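Local coordinates for sensor protein (Bacteroides thetaiotaomicron, PDB 2X7X), which binds beta-D-fructose with this periplasmic domain, the sensing part of a hybrid two-component protein that probably acts as a histidine kinase, at residues D46-Q51 with A70-P75; D100-Y105 with P266-M271; T135-S140 with K165-W170; P174-M179 with A203-K208; I221-G226 with D240-Y245. All coordinates share one frame; numbering follows the deposited sequence.

Contact 1 of 5, residues D46-Q51 with A70-P75; sequences DDNSKQ and ANEAAP
Asn48 and Gln51, in the first turn of helix 48-60, reach across to Asn71 and Glu72 in a polar contact built mainly from side-chain amides, just past the C-terminal ends of strands 38-43 and 65-68. Asn48 works with both ends of its amide. Its OD1 accepts from Asn71 ND2 at 2.8 Å; OD1 lies in the amide plane of Asn71, whereas ND2 stands well above the carbonyl plane of Asn48, and the two amide planes are turned 67° apart. Its ND2 donates to Glu72 OE1 at 3.0 Å, a more bent bond that meets the carboxylate from above its plane, while Pro75 CG packs 3.7 Å from the same ND2. An alanine in place of Asn48 would probably leave Asn71 ND2 and Glu72 OE1 without these mates and let both groups turn more easily. Both segments are strand-to-helix turns of a Rossmann-like lobe of the periplasmic binding protein fold, and Asp47 caps helix 48-60, its OD2 accepting from Lys50 N. Gln51 holds the backbone of the neighbouring turn: CG lies anti to the backbone N (chi1 -160°) on an extended chain, and OE1 takes Asn71 N in the carbonyl plane, on a lone pair, at 2.9 Å. Its NE2 is bound to Ser69 O. Asn71 O in turn accepts from NH1 of Arg95, a fructose-binding residue, which makes this turn second-shell to the sugar.

Contact 2 of 5, residues D100-Y105 with P266-M271; sequences DKYTAY and PKETVM
Pro266 approaches Ala104 as the second segment begins, its O lying 4.1 Å from Ala104 CB. The same carbonyl accepts from a water that also donates to Tyr105 O and is hydrogen-bonded to Thr269 OG1, so one water ties both chains together beside the start of the strand pair. Lys267 comes next and contributes its backbone: its O accepts a nearly straight bond from Tyr105 N at 2.8 Å, and Ala104 CA adds a CA-H...O contact to the same oxygen at 3.3 Å. Glu268 is bridged in parallel with Tyr105, and the two side chains lie on the same face of the sheet. This pairing adds strand 268-271 to strand 104-108 as the outermost strand of the six-stranded parallel sheet, after the chain has traversed the other lobe, the kind of return between lobes known in periplasmic binding proteins. Tyr105 CG is anti to its backbone N (chi1 172°), and Glu268 CG meets the ring at its edge, in plane, 3.8 Å from CD2. The carboxylate plane stands 85° from that ring, which also touches Leu92 of strand 90-93, the next strand of the sheet on the far side of 104-108. Thr269 closes the pairing: its N donates to Tyr105 O at 2.9 Å, nearly along the C=O axis. Tyr105 O is therefore gripped twice, by this N-H and by the water. Beyond the pair, the Thr269 side chain rests on Ile106.

Contact 3 of 5, residues T135-S140 with K165-W170; sequences TGLSGS and KADAAW. With FRU (beta-D-fructofuranose), chain E.
Trp170 CG lies anti to the carbonyl carbon (chi1 -60°), beside the backbone N, and the indole stands flat against Gly136; Asp167 CG lies anti to its backbone N (chi1 -177°), and its carboxylate meets Ser138. Gly136 CA sits over the centre of the six-membered ring, 3.4 Å from its centroid, in a CH-pi contact; the position a CB would take there falls on the ring. On the opposite face lies the fructose, its C6 offset toward the rim, 3.8 Å from Trp170 CH2. The indole is thus a wall of the sugar pocket backed by the chain after strand 128-135. That strand pairs in parallel with 159-167: Thr135 N donates to Ala166 O at 2.8 Å, and Ala168 N to Thr135 O. At the strand end the side chain of Asp167 takes over. Its OD2 accepts from Ser138 N at 2.9 Å and from Ser138 OG at 2.8 Å, both from the same face of the carboxylate, while OD1 accepts from Ala169 N in an Asx turn. The type I turn from Leu137 to Ser140 leads into helix 141-155. Ser140 OG, at the ring edge, donates to Leu137 O and receives a weak bond from Trp170 NE1.

Contact 4 of 5, residues P174-M179 with A203-K208; sequences PAEIEM and AYQAAK
Met179 supplies most of the apolar packing against Ala203 and Ala206. Its CG is anti to the backbone N (chi1 -170°) and lies 3.8 Å from Ala203 CB and 3.7 Å from Ala206 CB; its CB is equally near Ala206 CB. Beyond CG the chain bends, and SD passes 4.1 Å from Ala203 CB. A second kind of contact sets side chain against backbone: Met179 CG lies 3.4 Å from Ala203 O, and Ala206 CB lies 3.8 Å from Glu176 O. Where Met179 and the backbone of Glu176 meet it, the second helix presents the small side chains of Ala203 and Ala206; the axes of the two short helical segments approach to 7.9 Å, crossing at -41° with both helices running in broadly the same direction. Such a pair is what successive right-handed beta-alpha-beta crossovers produce: helix 172-185 leads into strand 191-194 and helix 199-209 follows it, both covering one face of the mixed sheet. Underneath, Met179 and Ala203 both touch Val192 of that strand. The polar contacts lie at the margin, where Glu176 OE2 comes within 3.5 Å of Gln205 OE1, the carboxylate and amide planes 70° apart. Both are acceptors, and a shared cation would explain their proximity: Arg172 NH1 forms a salt bridge with Glu176 OE2 and a weak hydrogen bond with Gln205 OE1. The charge of Arg172 probably offsets the repulsion between the two oxygens.

Contact 5 of 5, residues I221-G226 with D240-Y245; sequences IDALPG and DATFIY. With FRU (beta-D-fructofuranose), chain E.
Asp222 is fixed to the neighbouring strand before its side chain begins: its N donates to Phe243 O at 2.6 Å, and its O accepts from Tyr245 N at 3.0 Å and from a water that also donates to Tyr245 O. From CB, chi1 of -84° puts CG anti to the carbonyl carbon, and CG faces both sugar hydroxyls, 3.3 Å from fructose O3. At the tip the two oxygens divide the work. OD1 accepts from fructose O4 and packs 3.5 Å from Tyr245 CB; OD2 accepts from fructose O3, at a modelled length too short to take literally at this resolution. An alanine here would remove both acceptors, which is likely to leave O3 and O4 of the sugar without these mates and weaken its hold in the pocket. Tyr245, just past the end of strand 241-244, comes next, its CD2 3.4 Å from fructose O4 and its OH bonded to Asp94, itself a fructose-binding residue. Behind the site, Ala223 CB packs 3.7 Å from Thr242 CG2, and Ile221 CG2 packs 4.0 Å from Tyr245 CB. Strand 241-244 runs parallel to 217-220 and antiparallel to 275-277, with Ile221 and Phe243 resting on helix 110-124 and Trp19 of helix 18-31 touching Asp222.

How the contacts relate
Contacts 1 and 2 belong to the six-stranded parallel sheet and its turns, contacts 3, 4 and 5 to the mixed sheet: the two lobes of a periplasmic binding protein with fructose between them. Along the chain contact 1 closes first; contacts 3, 4 and 5 then follow in series inside the long loop closed by contact 2, whose second strand returns to the first lobe. Contacts 2 and 4 are farthest apart, their centres about 36 Å from each other. Contacts 3 and 5, about 18 Å between centres, both touch the sugar. Contact 1 meets contact 3 across the cleft, Ala73 N probably bonding to Gly139 O, which is consistent with lobes closed around the sugar; contact 4 packs against contact 3 through helix 172-185.

Contact 1 of 5, residues D46-Q51 with A70-P75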
# COMPACT_ATOMS: atom_id res chain seq x y z
N ASP A 46 -18.15 -9.71 22.96
CA ASP A 46 -17.12 -10.43 23.74
C ASP A 46 -17.67 -11.38 24.81
O ASP A 46 -16.97 -11.71 25.78
CB ASP A 46 -16.10 -9.45 24.33
CG ASP A 46 -15.56 -8.47 23.29
OD1 ASP A 46 -14.88 -8.92 22.34
OD2 ASP A 46 -15.84 -7.25 23.40
N ASP A 47 -18.90 -11.84 24.59
CA ASP A 47 -19.66 -12.66 25.55
C ASP A 47 -20.15 -13.98 24.91
O ASP A 47 -20.87 -13.97 23.90
CB ASP A 47 -20.84 -11.85 26.12
CG ASP A 47 -21.60 -12.60 27.22
OD1 ASP A 47 -21.20 -12.50 28.40
OD2 ASP A 47 -22.61 -13.27 26.89
N ASN A 48 -19.77 -15.09 25.52
CA ASN A 48 -20.08 -16.44 25.01
C ASN A 48 -21.56 -16.76 24.91
O ASN A 48 -22.00 -17.44 23.97
CB ASN A 48 -19.37 -17.50 25.86
CG ASN A 48 -17.85 -17.47 25.71
OD1 ASN A 48 -17.32 -17.23 24.62
ND2 ASN A 48 -17.14 -17.71 26.80
N SER A 49 -22.34 -16.26 25.87
CA SER A 49 -23.80 -16.41 25.85
C SER A 49 -24.42 -15.71 24.66
O SER A 49 -25.18 -16.32 23.91
CB SER A 49 -24.42 -15.92 27.15
OG SER A 49 -23.97 -16.73 28.22
N LYS A 50 -24.08 -14.44 24.47
CA LYS A 50 -24.65 -13.67 23.37
C LYS A 50 -24.33 -14.38 22.05
O LYS A 50 -25.19 -14.50 21.18
CB LYS A 50 -24.13 -12.23 23.37
CG LYS A 50 -25.18 -11.13 23.17
CD LYS A 50 -25.66 -11.00 21.73
N GLN A 51 -23.09 -14.86 21.92
CA GLN A 51 -22.70 -15.57 20.70
C GLN A 51 -23.50 -16.88 20.46
O GLN A 51 -23.84 -17.20 19.32
CB GLN A 51 -21.19 -15.77 20.60
CG GLN A 51 -20.75 -16.05 19.16
CD GLN A 51 -19.25 -16.05 18.96
OE1 GLN A 51 -18.51 -16.69 19.70
NE2 GLN A 51 -18.80 -15.35 17.95
N ALA A 70 -15.30 -17.64 16.59
CA ALA A 70 -15.57 -18.19 17.94
C ALA A 70 -14.87 -17.47 19.11
O ALA A 70 -13.66 -17.60 19.29
CB ALA A 70 -15.25 -19.68 17.96
N ASN A 71 -15.66 -16.75 19.91
CA ASN A 71 -15.15 -15.89 21.00
C ASN A 71 -14.09 -16.53 21.88
O ASN A 71 -13.04 -15.94 22.13
CB ASN A 71 -16.30 -15.39 21.88
CG ASN A 71 -15.85 -14.41 22.93
OD1 ASN A 71 -15.40 -13.32 22.61
ND2 ASN A 71 -15.99 -14.78 24.19
N GLU A 72 -14.39 -17.72 22.38
CA GLU A 72 -13.42 -18.56 23.05
C GLU A 72 -13.62 -19.93 22.44
O GLU A 72 -14.72 -20.24 22.01
CB GLU A 72 -13.65 -18.59 24.55
CG GLU A 72 -13.65 -17.21 25.18
CD GLU A 72 -13.45 -17.22 26.67
OE1 GLU A 72 -14.33 -16.69 27.39
OE2 GLU A 72 -12.42 -17.75 27.14
N ALA A 73 -12.57 -20.74 22.41
CA ALA A 73 -12.59 -22.02 21.69
C ALA A 73 -13.49 -23.08 22.32
O ALA A 73 -14.37 -23.63 21.66
CB ALA A 73 -11.17 -22.56 21.53
N ALA A 74 -13.25 -23.35 23.60
CA ALA A 74 -13.98 -24.38 24.33
C ALA A 74 -15.51 -24.16 24.42
O ALA A 74 -16.27 -25.02 23.98
CB ALA A 74 -13.36 -24.59 25.73
N PRO A 75 -15.95 -23.00 24.98
CA PRO A 75 -17.38 -22.80 25.18
C PRO A 75 -18.18 -22.78 23.89
O PRO A 75 -19.34 -23.16 23.90
CB PRO A 75 -17.45 -21.43 25.86
CG PRO A 75 -16.10 -21.26 26.49
CD PRO A 75 -15.17 -21.86 25.49

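Contact 2 of 5, residues D100-Y105 with P266-M271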
# COMPACT_ATOMS: atom_id res chain seq x y z
N ASP A 100 -13.48 -30.65 14.45
CA ASP A 100 -13.39 -30.55 12.99
C ASP A 100 -14.77 -30.52 12.38
O ASP A 100 -14.96 -30.78 11.19
CB ASP A 100 -12.58 -31.73 12.44
CG ASP A 100 -13.25 -33.08 12.72
OD1 ASP A 100 -14.05 -33.22 13.67
OD2 ASP A 100 -12.94 -34.03 11.97
N LYS A 101 -15.76 -30.22 13.21
CA LYS A 101 -17.13 -30.23 12.75
C LYS A 101 -17.51 -28.84 12.27
O LYS A 101 -18.20 -28.08 12.97
CB LYS A 101 -18.06 -30.79 13.84
CG LYS A 101 -17.87 -32.31 14.06
CD LYS A 101 -18.74 -32.88 15.20
CE LYS A 101 -18.76 -34.41 15.20
NZ LYS A 101 -17.37 -34.96 15.24
N TYR A 102 -17.03 -28.52 11.07
CA TYR A 102 -17.24 -27.24 10.40
C TYR A 102 -16.99 -27.48 8.91
O TYR A 102 -16.35 -28.46 8.54
CB TYR A 102 -16.31 -26.13 10.97
CG TYR A 102 -14.83 -26.42 10.79
CD1 TYR A 102 -14.19 -26.15 9.57
CD2 TYR A 102 -14.06 -26.96 11.82
CE1 TYR A 102 -12.83 -26.43 9.37
CE2 TYR A 102 -12.68 -27.23 11.64
CZ TYR A 102 -12.08 -26.96 10.40
OH TYR A 102 -10.75 -27.21 10.16
N THR A 103 -17.47 -26.60 8.06
CA THR A 103 -17.32 -26.81 6.62
C THR A 103 -15.95 -26.34 6.09
O THR A 103 -15.28 -27.05 5.34
CB THR A 103 -18.44 -26.12 5.83
OG1 THR A 103 -19.70 -26.36 6.49
CG2 THR A 103 -18.48 -26.64 4.41
N ALA A 104 -15.56 -25.12 6.48
CA ALA A 104 -14.30 -24.54 6.02
C ALA A 104 -13.72 -23.53 6.99
O ALA A 104 -14.45 -22.84 7.71
CB ALA A 104 -14.46 -23.91 4.63
N TYR A 105 -12.40 -23.45 7.00
CA TYR A 105 -11.68 -22.49 7.84
C TYR A 105 -10.94 -21.49 6.96
O TYR A 105 -10.29 -21.87 5.98
CB TYR A 105 -10.69 -23.21 8.77
CG TYR A 105 -9.78 -22.27 9.53
CD1 TYR A 105 -10.29 -21.40 10.49
CD2 TYR A 105 -8.41 -22.24 9.27
CE1 TYR A 105 -9.46 -20.51 11.18
CE2 TYR A 105 -7.57 -21.35 9.96
CZ TYR A 105 -8.10 -20.50 10.92
OH TYR A 105 -7.27 -19.63 11.60
N PRO A 266 -11.31 -24.81 -1.17
CA PRO A 266 -10.40 -25.34 -0.15
C PRO A 266 -11.12 -25.36 1.19
O PRO A 266 -11.85 -24.44 1.52
CB PRO A 266 -9.25 -24.33 -0.14
CG PRO A 266 -9.87 -23.04 -0.60
CD PRO A 266 -11.00 -23.41 -1.52
N LYS A 267 -10.92 -26.44 1.94
CA LYS A 267 -11.48 -26.55 3.29
C LYS A 267 -10.67 -25.69 4.24
O LYS A 267 -11.17 -25.25 5.27
CB LYS A 267 -11.49 -28.01 3.76
CG LYS A 267 -10.44 -28.90 3.08
CD LYS A 267 -10.90 -29.32 1.67
CE LYS A 267 -9.73 -29.33 0.70
NZ LYS A 267 -10.14 -29.17 -0.73
N GLU A 268 -9.42 -25.44 3.87
CA GLU A 268 -8.58 -24.57 4.66
C GLU A 268 -7.84 -23.53 3.80
O GLU A 268 -7.11 -23.87 2.87
CB GLU A 268 -7.62 -25.39 5.51
CG GLU A 268 -7.08 -24.62 6.68
CD GLU A 268 -6.80 -25.50 7.88
OE1 GLU A 268 -7.55 -26.48 8.09
OE2 GLU A 268 -5.85 -25.18 8.61
N THR A 269 -8.07 -22.26 4.13
CA THR A 269 -7.38 -21.17 3.48
C THR A 269 -6.59 -20.38 4.51
O THR A 269 -7.16 -19.75 5.42
CB THR A 269 -8.37 -20.24 2.76
OG1 THR A 269 -9.19 -21.02 1.89
CG2 THR A 269 -7.62 -19.18 1.95
N VAL A 270 -5.28 -20.43 4.38
CA VAL A 270 -4.39 -19.69 5.26
C VAL A 270 -3.91 -18.40 4.59
O VAL A 270 -3.39 -18.42 3.47
CB VAL A 270 -3.19 -20.56 5.73
CG1 VAL A 270 -2.57 -21.32 4.57
CG2 VAL A 270 -2.15 -19.70 6.45
N MET A 271 -4.11 -17.28 5.28
CA MET A 271 -3.70 -15.96 4.80
C MET A 271 -2.36 -15.51 5.41
O MET A 271 -1.96 -15.98 6.48
CB MET A 271 -4.78 -14.92 5.08
CG MET A 271 -6.16 -15.37 4.63
SD MET A 271 -7.47 -14.13 4.80
CE MET A 271 -7.90 -14.18 6.55
O HOH W 1 -10.98 -22.25 3.45

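Contact 3 of 5, residues T135-S140 with K165-W170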
# COMPACT_ATOMS: atom_id res chain seq x y z
N THR A 135 -1.78 -10.21 26.64
CA THR A 135 -2.46 -11.13 25.72
C THR A 135 -3.91 -10.74 25.44
O THR A 135 -4.53 -10.00 26.20
CB THR A 135 -2.43 -12.59 26.27
OG1 THR A 135 -3.48 -12.79 27.23
CG2 THR A 135 -1.11 -12.88 26.93
N GLY A 136 -4.46 -11.28 24.36
CA GLY A 136 -5.92 -11.28 24.16
C GLY A 136 -6.57 -12.24 25.13
O GLY A 136 -5.89 -12.91 25.91
N LEU A 137 -7.90 -12.29 25.09
CA LEU A 137 -8.69 -13.18 25.94
C LEU A 137 -8.10 -14.59 25.92
O LEU A 137 -8.00 -15.20 24.86
CB LEU A 137 -10.14 -13.20 25.45
CG LEU A 137 -11.25 -13.78 26.34
CD1 LEU A 137 -11.31 -13.14 27.72
CD2 LEU A 137 -12.59 -13.62 25.62
N SER A 138 -7.70 -15.08 27.09
CA SER A 138 -6.95 -16.36 27.20
C SER A 138 -7.51 -17.54 26.41
O SER A 138 -6.77 -18.23 25.70
CB SER A 138 -6.75 -16.76 28.66
OG SER A 138 -5.72 -15.94 29.22
N GLY A 139 -8.82 -17.75 26.50
CA GLY A 139 -9.47 -18.88 25.86
C GLY A 139 -9.72 -18.75 24.36
O GLY A 139 -10.29 -19.66 23.76
N SER A 140 -9.31 -17.63 23.76
CA SER A 140 -9.46 -17.47 22.31
C SER A 140 -8.24 -18.06 21.61
O SER A 140 -7.14 -17.99 22.15
CB SER A 140 -9.66 -16.00 21.92
OG SER A 140 -8.54 -15.20 22.29
N LYS A 165 3.39 -11.46 32.28
CA LYS A 165 2.31 -11.73 31.32
C LYS A 165 0.95 -11.48 31.97
O LYS A 165 0.72 -11.82 33.13
CB LYS A 165 2.41 -13.17 30.83
CG LYS A 165 1.35 -13.59 29.82
CD LYS A 165 1.66 -14.98 29.25
CE LYS A 165 1.55 -16.08 30.30
NZ LYS A 165 0.15 -16.47 30.50
N ALA A 166 0.03 -10.89 31.22
CA ALA A 166 -1.30 -10.66 31.73
C ALA A 166 -2.26 -10.72 30.57
O ALA A 166 -1.88 -10.47 29.43
CB ALA A 166 -1.38 -9.32 32.43
N ASP A 167 -3.51 -11.08 30.88
CA ASP A 167 -4.61 -11.18 29.94
C ASP A 167 -5.32 -9.82 29.88
O ASP A 167 -5.88 -9.38 30.88
CB ASP A 167 -5.56 -12.28 30.42
CG ASP A 167 -6.72 -12.52 29.48
OD1 ASP A 167 -7.07 -11.62 28.68
OD2 ASP A 167 -7.28 -13.64 29.54
N ALA A 168 -5.29 -9.17 28.72
CA ALA A 168 -5.84 -7.83 28.57
C ALA A 168 -7.14 -7.83 27.76
O ALA A 168 -7.66 -6.77 27.37
CB ALA A 168 -4.83 -6.92 27.93
N ALA A 169 -7.64 -9.03 27.49
CA ALA A 169 -8.94 -9.21 26.83
C ALA A 169 -9.09 -8.38 25.54
O ALA A 169 -10.16 -7.87 25.25
CB ALA A 169 -10.08 -8.91 27.82
N TRP A 170 -8.00 -8.27 24.78
CA TRP A 170 -8.01 -7.57 23.48
C TRP A 170 -8.18 -6.06 23.57
O TRP A 170 -8.30 -5.39 22.55
CB TRP A 170 -9.07 -8.15 22.53
CG TRP A 170 -8.86 -9.60 22.22
CD1 TRP A 170 -9.69 -10.63 22.56
CD2 TRP A 170 -7.75 -10.19 21.51
NE1 TRP A 170 -9.17 -11.82 22.10
CE2 TRP A 170 -7.98 -11.59 21.46
CE3 TRP A 170 -6.59 -9.68 20.92
CZ2 TRP A 170 -7.09 -12.48 20.84
CZ3 TRP A 170 -5.69 -10.57 20.30
CH2 TRP A 170 -5.96 -11.96 20.27
C1 FRU E . -10.68 -7.86 16.49
C2 FRU E . -9.53 -8.43 17.29
C3 FRU E . -8.17 -8.04 16.72
C4 FRU E . -7.37 -9.31 16.92
C5 FRU E . -8.42 -10.37 16.60
C6 FRU E . -8.15 -11.76 17.19
O1 FRU E . -11.89 -7.94 17.24
O2 FRU E . -9.69 -8.02 18.66
O3 FRU E . -7.61 -6.89 17.35
O4 FRU E . -6.22 -9.38 16.07
O5 FRU E . -9.60 -9.85 17.21
O6 FRU E . -9.14 -12.69 16.71

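Contact 4 of 5, residues P174-M179 with A203-K208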
# COMPACT_ATOMS: atom_id res chain seq x y z
N PRO A 174 -7.94 -2.75 30.06
CA PRO A 174 -7.17 -3.69 30.89
C PRO A 174 -5.66 -3.63 30.64
O PRO A 174 -4.86 -3.81 31.57
CB PRO A 174 -7.74 -5.06 30.50
CG PRO A 174 -9.12 -4.76 30.02
CD PRO A 174 -9.01 -3.45 29.31
N ALA A 175 -5.27 -3.35 29.40
CA ALA A 175 -3.86 -3.16 29.06
C ALA A 175 -3.20 -2.10 29.94
O ALA A 175 -2.12 -2.33 30.49
CB ALA A 175 -3.70 -2.81 27.56
N GLU A 176 -3.86 -0.96 30.10
CA GLU A 176 -3.30 0.14 30.90
C GLU A 176 -3.09 -0.21 32.36
O GLU A 176 -2.01 0.02 32.91
CB GLU A 176 -4.17 1.37 30.79
CG GLU A 176 -4.13 2.03 29.45
CD GLU A 176 -4.71 3.41 29.48
OE1 GLU A 176 -5.54 3.67 30.38
OE2 GLU A 176 -4.34 4.24 28.63
N ILE A 177 -4.11 -0.80 32.99
CA ILE A 177 -4.00 -1.23 34.37
C ILE A 177 -2.88 -2.25 34.50
O ILE A 177 -1.99 -2.09 35.31
CB ILE A 177 -5.32 -1.82 34.89
CG1 ILE A 177 -6.44 -0.78 34.79
CG2 ILE A 177 -5.16 -2.36 36.33
CD1 ILE A 177 -6.13 0.50 35.53
N GLU A 178 -2.92 -3.29 33.68
CA GLU A 178 -1.92 -4.35 33.79
C GLU A 178 -0.49 -3.83 33.58
O GLU A 178 0.42 -4.19 34.34
CB GLU A 178 -2.25 -5.51 32.86
CG GLU A 178 -3.46 -6.28 33.30
CD GLU A 178 -4.15 -6.99 32.16
OE1 GLU A 178 -3.64 -6.91 31.02
OE2 GLU A 178 -5.21 -7.61 32.39
N MET A 179 -0.31 -2.95 32.59
CA MET A 179 1.01 -2.34 32.35
C MET A 179 1.48 -1.51 33.55
O MET A 179 2.68 -1.48 33.85
CB MET A 179 1.01 -1.51 31.07
CG MET A 179 2.38 -1.05 30.61
SD MET A 179 3.52 -2.41 30.18
CE MET A 179 5.09 -1.56 30.32
N ALA A 203 -0.72 0.24 26.85
CA ALA A 203 0.52 -0.05 27.54
C ALA A 203 1.46 1.15 27.40
O ALA A 203 2.17 1.50 28.35
CB ALA A 203 1.16 -1.29 26.97
N TYR A 204 1.45 1.75 26.22
CA TYR A 204 2.32 2.86 25.90
C TYR A 204 1.98 4.05 26.77
O TYR A 204 2.87 4.71 27.33
CB TYR A 204 2.21 3.23 24.43
CG TYR A 204 3.03 4.44 24.05
CD1 TYR A 204 4.35 4.30 23.59
CD2 TYR A 204 2.50 5.74 24.16
CE1 TYR A 204 5.11 5.41 23.23
CE2 TYR A 204 3.25 6.85 23.82
CZ TYR A 204 4.56 6.68 23.36
OH TYR A 204 5.31 7.80 23.03
N GLN A 205 0.68 4.31 26.90
CA GLN A 205 0.22 5.41 27.72
C GLN A 205 0.54 5.16 29.21
O GLN A 205 0.83 6.11 29.96
CB GLN A 205 -1.25 5.69 27.49
CG GLN A 205 -1.78 6.77 28.38
CD GLN A 205 -2.65 7.74 27.65
OE1 GLN A 205 -3.80 7.43 27.27
NE2 GLN A 205 -2.14 8.95 27.45
N ALA A 206 0.54 3.90 29.62
CA ALA A 206 0.99 3.61 30.97
C ALA A 206 2.46 3.99 31.12
O ALA A 206 2.86 4.53 32.16
CB ALA A 206 0.75 2.16 31.31
N ALA A 207 3.26 3.75 30.08
CA ALA A 207 4.70 3.95 30.15
C ALA A 207 5.02 5.44 30.07
O ALA A 207 5.83 5.94 30.86
CB ALA A 207 5.40 3.20 29.04
N LYS A 208 4.36 6.11 29.13
CA LYS A 208 4.44 7.56 28.93
C LYS A 208 4.23 8.26 30.26
O LYS A 208 5.05 9.07 30.69
CB LYS A 208 3.31 7.99 27.97
CG LYS A 208 3.69 8.94 26.85
CD LYS A 208 3.87 10.36 27.31
CE LYS A 208 4.06 11.30 26.11
NZ LYS A 208 2.78 11.49 25.37

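Contact 5 of 5, residues I221-G226 with D240-Y245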
# COMPACT_ATOMS: atom_id res chain seq x y z
N ILE A 221 -0.26 -6.16 17.00
CA ILE A 221 -0.73 -6.95 15.87
C ILE A 221 -2.01 -6.32 15.35
O ILE A 221 -2.80 -5.80 16.13
CB ILE A 221 -0.98 -8.42 16.26
CG1 ILE A 221 0.30 -9.06 16.80
CG2 ILE A 221 -1.46 -9.22 15.05
CD1 ILE A 221 0.10 -10.38 17.53
N ASP A 222 -2.17 -6.33 14.02
CA ASP A 222 -3.42 -5.98 13.31
C ASP A 222 -3.07 -5.12 12.11
O ASP A 222 -3.44 -5.46 10.97
CB ASP A 222 -4.46 -5.27 14.19
CG ASP A 222 -5.32 -6.24 15.00
OD1 ASP A 222 -5.39 -7.45 14.69
OD2 ASP A 222 -5.95 -5.78 15.97
N ALA A 223 -2.36 -4.02 12.36
CA ALA A 223 -1.89 -3.10 11.32
C ALA A 223 -2.98 -2.54 10.39
O ALA A 223 -2.81 -2.53 9.18
CB ALA A 223 -0.76 -3.75 10.48
N LEU A 224 -4.09 -2.09 10.96
CA LEU A 224 -5.16 -1.45 10.17
C LEU A 224 -4.76 -0.04 9.73
O LEU A 224 -4.03 0.64 10.45
CB LEU A 224 -6.45 -1.34 11.00
CG LEU A 224 -7.21 -2.60 11.43
CD1 LEU A 224 -8.31 -2.28 12.45
CD2 LEU A 224 -7.79 -3.31 10.22
N PRO A 225 -5.23 0.39 8.55
CA PRO A 225 -5.11 1.80 8.15
C PRO A 225 -6.20 2.63 8.83
O PRO A 225 -7.02 2.07 9.54
CB PRO A 225 -5.36 1.76 6.64
CG PRO A 225 -6.23 0.54 6.43
CD PRO A 225 -5.80 -0.46 7.48
N GLY A 226 -6.21 3.94 8.61
CA GLY A 226 -7.22 4.81 9.20
C GLY A 226 -6.81 5.46 10.51
O GLY A 226 -5.86 5.01 11.16
N ASP A 240 6.61 0.56 17.59
CA ASP A 240 7.80 0.34 16.81
C ASP A 240 7.53 -0.60 15.67
O ASP A 240 8.13 -0.47 14.61
CB ASP A 240 8.91 -0.19 17.68
CG ASP A 240 9.32 0.80 18.74
OD1 ASP A 240 10.34 1.50 18.53
OD2 ASP A 240 8.60 0.89 19.76
N ALA A 241 6.61 -1.53 15.87
CA ALA A 241 6.24 -2.49 14.84
C ALA A 241 4.85 -3.04 15.11
O ALA A 241 4.38 -3.08 16.25
CB ALA A 241 7.27 -3.64 14.76
N THR A 242 4.18 -3.46 14.05
CA THR A 242 2.95 -4.22 14.16
C THR A 242 2.81 -5.16 12.97
O THR A 242 3.43 -4.95 11.94
CB THR A 242 1.71 -3.30 14.34
OG1 THR A 242 0.55 -4.11 14.58
CG2 THR A 242 1.50 -2.40 13.12
N PHE A 243 2.04 -6.23 13.14
CA PHE A 243 1.92 -7.25 12.09
C PHE A 243 0.55 -7.24 11.49
O PHE A 243 -0.44 -7.09 12.20
CB PHE A 243 2.28 -8.63 12.65
CG PHE A 243 3.74 -8.80 12.88
CD1 PHE A 243 4.53 -9.41 11.91
CD2 PHE A 243 4.34 -8.29 14.02
CE1 PHE A 243 5.90 -9.54 12.10
CE2 PHE A 243 5.70 -8.40 14.24
CZ PHE A 243 6.49 -9.04 13.28
N ILE A 244 0.50 -7.36 10.16
CA ILE A 244 -0.76 -7.37 9.44
C ILE A 244 -1.58 -8.57 9.86
O ILE A 244 -1.15 -9.71 9.69
CB ILE A 244 -0.54 -7.39 7.91
CG1 ILE A 244 -0.00 -6.03 7.44
CG2 ILE A 244 -1.83 -7.79 7.18
CD1 ILE A 244 0.12 -5.89 5.94
N TYR A 245 -2.74 -8.32 10.46
CA TYR A 245 -3.71 -9.38 10.68
C TYR A 245 -4.88 -9.12 9.75
O TYR A 245 -5.75 -8.28 10.05
CB TYR A 245 -4.14 -9.46 12.15
CG TYR A 245 -4.90 -10.74 12.46
CD1 TYR A 245 -4.31 -11.99 12.22
CD2 TYR A 245 -6.19 -10.70 12.97
CE1 TYR A 245 -5.00 -13.18 12.50
CE2 TYR A 245 -6.88 -11.88 13.25
CZ TYR A 245 -6.28 -13.12 13.02
OH TYR A 245 -6.93 -14.30 13.29
C1 FRU E . -10.68 -7.86 16.49
C2 FRU E . -9.53 -8.43 17.29
C3 FRU E . -8.17 -8.04 16.72
C4 FRU E . -7.37 -9.31 16.92
C5 FRU E . -8.42 -10.37 16.60
C6 FRU E . -8.15 -11.76 17.19
O1 FRU E . -11.89 -7.94 17.24
O2 FRU E . -9.69 -8.02 18.66
O3 FRU E . -7.61 -6.89 17.35
O4 FRU E . -6.22 -9.38 16.07
O5 FRU E . -9.60 -9.85 17.21
O6 FRU E . -9.14 -12.69 16.71
O HOH W 2 -5.33 -5.27 8.82